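Local coordinates for protein phosphotriesterase, putative (Deinococcus radiodurans, PDB 4J35) that probably hydrolyses lactones at a centre of two divalent metal ions, and is here engineered for organophosphate hydrolysis, at residues L57-Q62 against H288-S293; E216-G221 against E253-R258. The protein carries 7 engineered substitutions. All blocks are in the same frame, centred on the assembly; numbering follows the deposited sequence.

Contact 1. Residues L57-Q62 against H288-S293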
loop_
_atom_site.group_PDB
_atom_site.type_symbol
_atom_site.label_atom_id
_atom_site.label_comp_id
_atom_site.label_asym_id
_atom_site.label_seq_id
_atom_site.Cartn_x
_atom_site.Cartn_y
_atom_site.Cartn_z
ATOM N N LEU A 57 -2.347 -4.611 17.390
ATOM C CA LEU A 57 -1.470 -5.418 18.199
ATOM C C LEU A 57 -2.260 -6.482 18.995
ATOM O O LEU A 57 -1.819 -7.626 19.140
ATOM C CB LEU A 57 -0.657 -4.538 19.134
ATOM C CG LEU A 57 0.427 -3.681 18.497
ATOM C CD1 LEU A 57 0.825 -2.587 19.460
ATOM C CD2 LEU A 57 1.633 -4.542 18.154
ATOM N N ALA A 58 -3.440 -6.117 19.482
ATOM C CA ALA A 58 -4.296 -7.079 20.175
ATOM C C ALA A 58 -4.648 -8.251 19.261
ATOM O O ALA A 58 -4.921 -9.354 19.721
ATOM C CB ALA A 58 -5.582 -6.397 20.687
ATOM N N ARG A 59 -4.630 -8.037 17.958
ATOM C CA ARG A 59 -5.061 -9.108 17.078
ATOM C C ARG A 59 -3.861 -9.892 16.518
ATOM O O ARG A 59 -4.022 -10.749 15.663
ATOM C CB ARG A 59 -5.945 -8.540 15.979
ATOM C CG ARG A 59 -7.321 -8.089 16.502
ATOM C CD ARG A 59 -7.980 -7.147 15.520
ATOM N NE ARG A 59 -9.387 -6.926 15.836
ATOM C CZ ARG A 59 -9.816 -6.229 16.883
ATOM N NH1 ARG A 59 -8.951 -5.714 17.748
ATOM N NH2 ARG A 59 -11.122 -6.086 17.079
ATOM N N GLY A 60 -2.673 -9.609 17.037
ATOM C CA GLY A 60 -1.460 -10.275 16.590
ATOM C C GLY A 60 -0.737 -9.532 15.455
ATOM O O GLY A 60 0.338 -9.971 15.039
ATOM N N ILE A 61 -1.312 -8.438 14.949
ATOM C CA ILE A 61 -0.653 -7.646 13.876
ATOM C C ILE A 61 0.530 -6.859 14.449
ATOM O O ILE A 61 0.355 -5.994 15.294
ATOM C CB ILE A 61 -1.589 -6.656 13.176
ATOM C CG1 ILE A 61 -2.831 -7.345 12.603
ATOM C CG2 ILE A 61 -0.811 -5.890 12.033
ATOM C CD1 ILE A 61 -2.538 -8.376 11.624
ATOM N N GLN A 62 1.741 -7.145 13.984
ATOM C CA GLN A 62 2.912 -6.447 14.509
ATOM C C GLN A 62 3.511 -5.404 13.580
ATOM O O GLN A 62 4.370 -4.620 14.012
ATOM C CB GLN A 62 3.999 -7.447 14.858
ATOM C CG GLN A 62 3.585 -8.359 16.025
ATOM C CD GLN A 62 4.569 -9.452 16.237
ATOM O OE1 GLN A 62 4.305 -10.602 15.894
ATOM N NE2 GLN A 62 5.732 -9.107 16.787
ATOM N N HIS A 288 -11.994 -0.753 7.516
ATOM C CA HIS A 288 -11.167 -0.359 8.642
ATOM C C HIS A 288 -10.254 -1.495 8.985
ATOM O O HIS A 288 -10.501 -2.636 8.615
ATOM C CB HIS A 288 -12.086 -0.031 9.860
ATOM C CG HIS A 288 -12.851 -1.214 10.351
ATOM N ND1 HIS A 288 -12.299 -2.154 11.191
ATOM C CD2 HIS A 288 -14.109 -1.636 10.087
ATOM C CE1 HIS A 288 -13.199 -3.088 11.451
ATOM N NE2 HIS A 288 -14.302 -2.799 10.781
ATOM N N PRO A 289 -9.147 -1.210 9.660
ATOM C CA PRO A 289 -8.080 -2.231 9.660
ATOM C C PRO A 289 -8.244 -3.464 10.554
ATOM O O PRO A 289 -7.333 -4.279 10.638
ATOM C CB PRO A 289 -6.857 -1.441 10.110
ATOM C CG PRO A 289 -7.430 -0.292 10.882
ATOM C CD PRO A 289 -8.668 0.084 10.156
ATOM N N LEU A 290 -9.377 -3.615 11.232
ATOM C CA LEU A 290 -9.609 -4.802 12.036
ATOM C C LEU A 290 -10.453 -5.852 11.311
ATOM O O LEU A 290 -10.710 -6.944 11.842
ATOM C CB LEU A 290 -10.380 -4.370 13.343
ATOM C CG LEU A 290 -9.792 -3.127 13.998
ATOM C CD1 LEU A 290 -10.648 -2.714 15.247
ATOM C CD2 LEU A 290 -8.388 -3.358 14.448
ATOM N N HIS A 291 -10.976 -5.480 10.152
ATOM C CA HIS A 291 -11.895 -6.304 9.379
ATOM C C HIS A 291 -11.256 -7.625 8.919
ATOM O O HIS A 291 -11.889 -8.680 8.971
ATOM C CB HIS A 291 -12.395 -5.468 8.206
ATOM C CG HIS A 291 -13.211 -6.212 7.196
ATOM N ND1 HIS A 291 -14.252 -7.046 7.534
ATOM C CD2 HIS A 291 -13.162 -6.206 5.846
ATOM C CE1 HIS A 291 -14.806 -7.528 6.438
ATOM N NE2 HIS A 291 -14.155 -7.041 5.397
ATOM N N ILE A 292 -9.969 -7.620 8.598
ATOM C CA ILE A 292 -9.397 -8.822 8.007
ATOM C C ILE A 292 -9.255 -9.846 9.139
ATOM O O ILE A 292 -9.727 -10.974 9.043
ATOM C CB ILE A 292 -8.066 -8.575 7.305
ATOM C CG1 ILE A 292 -8.374 -8.079 5.903
ATOM C CG2 ILE A 292 -7.258 -9.861 7.288
ATOM C CD1 ILE A 292 -7.148 -7.503 5.156
ATOM N N SER A 293 -8.684 -9.393 10.252
ATOM C CA SER A 293 -8.596 -10.211 11.450
ATOM C C SER A 293 -9.948 -10.744 11.948
ATOM O O SER A 293 -10.066 -11.943 12.235
ATOM C CB SER A 293 -7.894 -9.452 12.562
ATOM O OG SER A 293 -6.607 -9.026 12.161
HETATM O O HOH W 1 -5.073 -11.072 12.660
#
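Ser293 OG lies 2.6 Å from an ordered water that donates to Arg59 O (3.2 Å from the water oxygen), bridging the backbone after helix 42-58 to helix 291-303. Beside this bridge the Arg59 side chain runs extended from CG to NE and meets Leu290 at about a right angle. Leu290 CB and CD1 lie over one face of the guanidinium, CD1 3.8 Å above its plane, while Ser293 CB sits at the edge and comes within 3.8 Å of Arg59 CD. The charge itself is met by Asp294, a salt-bridge partner of NE, and NH1 reaches back to Ala55 O. Replacing Arg59 with alanine is likely to leave Asp294 without its cationic mate and uncover Leu290. Leu290 is also tied to its own turn: its N donates to His288 ND1 (3.3 Å), tilted 31° from the imidazole plane, in a capping bond ahead of the helix. Gly60, with positive phi, closes helix 42-58 in a Schellman motif, and buried Ile61 follows, its CD1 4.2 Å from Ser293 OG. The contact therefore joins the loop between helix 42-58 and strand 61-66 to helix 291-303 through apolar cover of a guanidinium that is also paired with Asp294, and through one water.

Contact 2. Residues E216-G221 against E253-R258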
loop_
_atom_site.group_PDB
_atom_site.type_symbol
_atom_site.label_atom_id
_atom_site.label_comp_id
_atom_site.label_asym_id
_atom_site.label_seq_id
_atom_site.Cartn_x
_atom_site.Cartn_y
_atom_site.Cartn_z
ATOM N N GLU A 216 -2.721 -13.919 -15.044
ATOM C CA GLU A 216 -1.791 -13.271 -15.955
ATOM C C GLU A 216 -0.731 -12.416 -15.252
ATOM O O GLU A 216 0.425 -12.411 -15.635
ATOM C CB GLU A 216 -2.534 -12.405 -16.948
ATOM C CG GLU A 216 -1.618 -11.855 -17.987
ATOM C CD GLU A 216 -2.341 -11.027 -19.015
ATOM O OE1 GLU A 216 -3.586 -10.981 -18.956
ATOM O OE2 GLU A 216 -1.647 -10.435 -19.878
ATOM N N THR A 217 -1.125 -11.667 -14.225
ATOM C CA THR A 217 -0.170 -10.904 -13.465
ATOM C C THR A 217 0.836 -11.797 -12.757
ATOM O O THR A 217 2.052 -11.491 -12.745
ATOM C CB THR A 217 -0.942 -10.008 -12.376
ATOM O OG1 THR A 217 -1.962 -9.264 -13.037
ATOM C CG2 THR A 217 -0.003 -9.039 -11.733
ATOM N N LEU A 218 0.331 -12.905 -12.181
ATOM C CA LEU A 218 1.111 -13.788 -11.306
ATOM C C LEU A 218 2.192 -14.495 -12.128
ATOM O O LEU A 218 3.230 -14.907 -11.635
ATOM C CB LEU A 218 0.232 -14.843 -10.661
ATOM C CG LEU A 218 -0.553 -14.191 -9.485
ATOM C CD1 LEU A 218 -1.707 -15.058 -9.108
ATOM C CD2 LEU A 218 0.411 -14.013 -8.329
ATOM N N ARG A 219 1.894 -14.608 -13.394
ATOM C CA ARG A 219 2.835 -15.171 -14.380
ATOM C C ARG A 219 4.245 -14.520 -14.371
ATOM O O ARG A 219 5.233 -15.145 -14.782
ATOM C CB ARG A 219 2.198 -15.018 -15.760
ATOM C CG ARG A 219 2.927 -15.658 -16.885
ATOM C CD ARG A 219 2.442 -17.086 -17.050
ATOM N NE ARG A 219 1.243 -17.166 -17.889
ATOM C CZ ARG A 219 1.233 -17.566 -19.160
ATOM N NH1 ARG A 219 2.357 -17.947 -19.765
ATOM N NH2 ARG A 219 0.089 -17.599 -19.834
ATOM N N HIS A 220 4.345 -13.269 -13.906
ATOM C CA HIS A 220 5.599 -12.524 -13.946
ATOM C C HIS A 220 6.434 -12.747 -12.727
ATOM O O HIS A 220 7.533 -12.197 -12.615
ATOM C CB HIS A 220 5.319 -11.036 -14.157
ATOM C CG HIS A 220 4.755 -10.736 -15.503
ATOM N ND1 HIS A 220 3.412 -10.544 -15.721
ATOM C CD2 HIS A 220 5.347 -10.679 -16.720
ATOM C CE1 HIS A 220 3.199 -10.336 -17.007
ATOM N NE2 HIS A 220 4.358 -10.426 -17.639
ATOM N N GLY A 221 5.890 -13.551 -11.811
ATOM C CA GLY A 221 6.588 -13.950 -10.606
ATOM C C GLY A 221 6.361 -13.001 -9.448
ATOM O O GLY A 221 6.944 -13.197 -8.373
ATOM N N GLU A 253 -5.228 -23.017 -6.536
ATOM C CA GLU A 253 -4.320 -23.216 -7.660
ATOM C C GLU A 253 -2.879 -23.038 -7.184
ATOM O O GLU A 253 -1.975 -22.902 -7.991
ATOM C CB GLU A 253 -4.662 -22.265 -8.797
ATOM C CG GLU A 253 -6.053 -22.467 -9.438
ATOM C CD GLU A 253 -6.445 -21.324 -10.356
ATOM O OE1 GLU A 253 -5.736 -20.295 -10.341
ATOM O OE2 GLU A 253 -7.452 -21.431 -11.099
ATOM N N GLY A 254 -2.682 -23.063 -5.867
ATOM C CA GLY A 254 -1.366 -23.096 -5.238
ATOM C C GLY A 254 -0.630 -21.771 -5.162
ATOM O O GLY A 254 0.602 -21.716 -5.080
ATOM N N TYR A 255 -1.380 -20.677 -5.158
ATOM C CA TYR A 255 -0.783 -19.356 -5.260
ATOM C C TYR A 255 -0.578 -18.668 -3.907
ATOM O O TYR A 255 -0.300 -17.462 -3.864
ATOM C CB TYR A 255 -1.699 -18.467 -6.089
ATOM C CG TYR A 255 -1.584 -18.619 -7.602
ATOM C CD1 TYR A 255 -0.387 -18.445 -8.257
ATOM C CD2 TYR A 255 -2.714 -18.875 -8.361
ATOM C CE1 TYR A 255 -0.319 -18.545 -9.649
ATOM C CE2 TYR A 255 -2.669 -18.964 -9.709
ATOM C CZ TYR A 255 -1.475 -18.819 -10.364
ATOM O OH TYR A 255 -1.489 -18.908 -11.734
ATOM N N ALA A 256 -0.707 -19.421 -2.817
ATOM C CA ALA A 256 -0.782 -18.801 -1.510
ATOM C C ALA A 256 0.469 -18.011 -1.265
ATOM O O ALA A 256 0.407 -16.990 -0.608
ATOM C CB ALA A 256 -0.996 -19.827 -0.383
ATOM N N ASP A 257 1.613 -18.426 -1.830
ATOM C CA ASP A 257 2.834 -17.703 -1.479
ATOM C C ASP A 257 3.030 -16.446 -2.358
ATOM O O ASP A 257 4.056 -15.799 -2.267
ATOM C CB ASP A 257 4.092 -18.586 -1.480
ATOM C CG ASP A 257 4.370 -19.194 -2.822
ATOM O OD1 ASP A 257 3.466 -19.085 -3.682
ATOM O OD2 ASP A 257 5.464 -19.793 -3.011
ATOM N N ARG A 258 2.041 -16.112 -3.177
ATOM C CA ARG A 258 2.063 -14.850 -3.915
ATOM C C ARG A 258 0.861 -13.924 -3.674
ATOM O O ARG A 258 0.694 -12.940 -4.391
ATOM C CB ARG A 258 2.159 -15.131 -5.405
ATOM C CG ARG A 258 3.344 -16.044 -5.741
ATOM C CD ARG A 258 4.659 -15.298 -5.646
ATOM N NE ARG A 258 5.795 -16.200 -5.429
ATOM C CZ ARG A 258 6.514 -16.770 -6.395
ATOM N NH1 ARG A 258 6.245 -16.540 -7.676
ATOM N NH2 ARG A 258 7.518 -17.575 -6.077
HETATM O O HOH W 2 4.034 -15.064 -8.901
#
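Tyr255 presents one face of its ring to Leu218, whose CD1 stands over the centre, 3.7 Å from the ring centroid and 8° off the ring normal: a CH-pi contact. The opposite face has Glu253 O above it, toward the rim, so the ring lies between its own loop and helix 211-218, which the Glu253 carboxylate also reaches through a salt bridge to Arg215. With CG beside the backbone N (chi1 -81°), the Tyr255 ring is carried toward that helix, where Leu218 CB also approaches CE1. From Tyr255 the chain turns through the 3-10 segment 256-257, where Ala256 O is taken by Asn317, fastening this turn to helix 307-322. Arg258 follows, its N bonded to Tyr255 O at 2.8 Å, and receives the other branch of Leu218, CD2, at 3.6 Å from its CB. A bend at chi2 (-74°) then brings the guanidinium round toward the end of helix 211-218. There NH1 donates to a water 2.9 Å away, lying in the guanidinium plane at its edge, and the water donates in turn to Leu218 O (2.9 Å). That carbonyl also accepts Gly221 N (3.0 Å), the bond of the type I turn Leu218 to Gly221. Gly221 O lies 3.5 Å from Arg258 NH1, but at an angle too poor for a hydrogen bond. Buried Leu218 thus divides its methyl groups between an aromatic face and an aliphatic stem, while the arginine's positive charge is likely to be favoured by the partial negative charge of carbonyls at a helix C-terminal end.

In the fold
From the N terminus, the chain passes helix 42-58 and enters strand 61-66 at the first half of contact 1, whose partner, 288-293, comes more than two hundred residues later and leads into helix 291-303. Contact 1 thus closes a long loop that takes in much of the TIM barrel, and contact 2 lies wholly within it, closing a short excursion from the end of helix 211-218, through strand 223-226 and helix 240-251, to the approach to strand 259-261. The two loops nest without crossing. The centres of contacts 1 and 2 lie about 25 Å apart, and the two do not touch. Contact 1 ties the turn between helix 42-58 and strand 61-66 to helix 291-303, whereas contact 2 links successive segments of the second half.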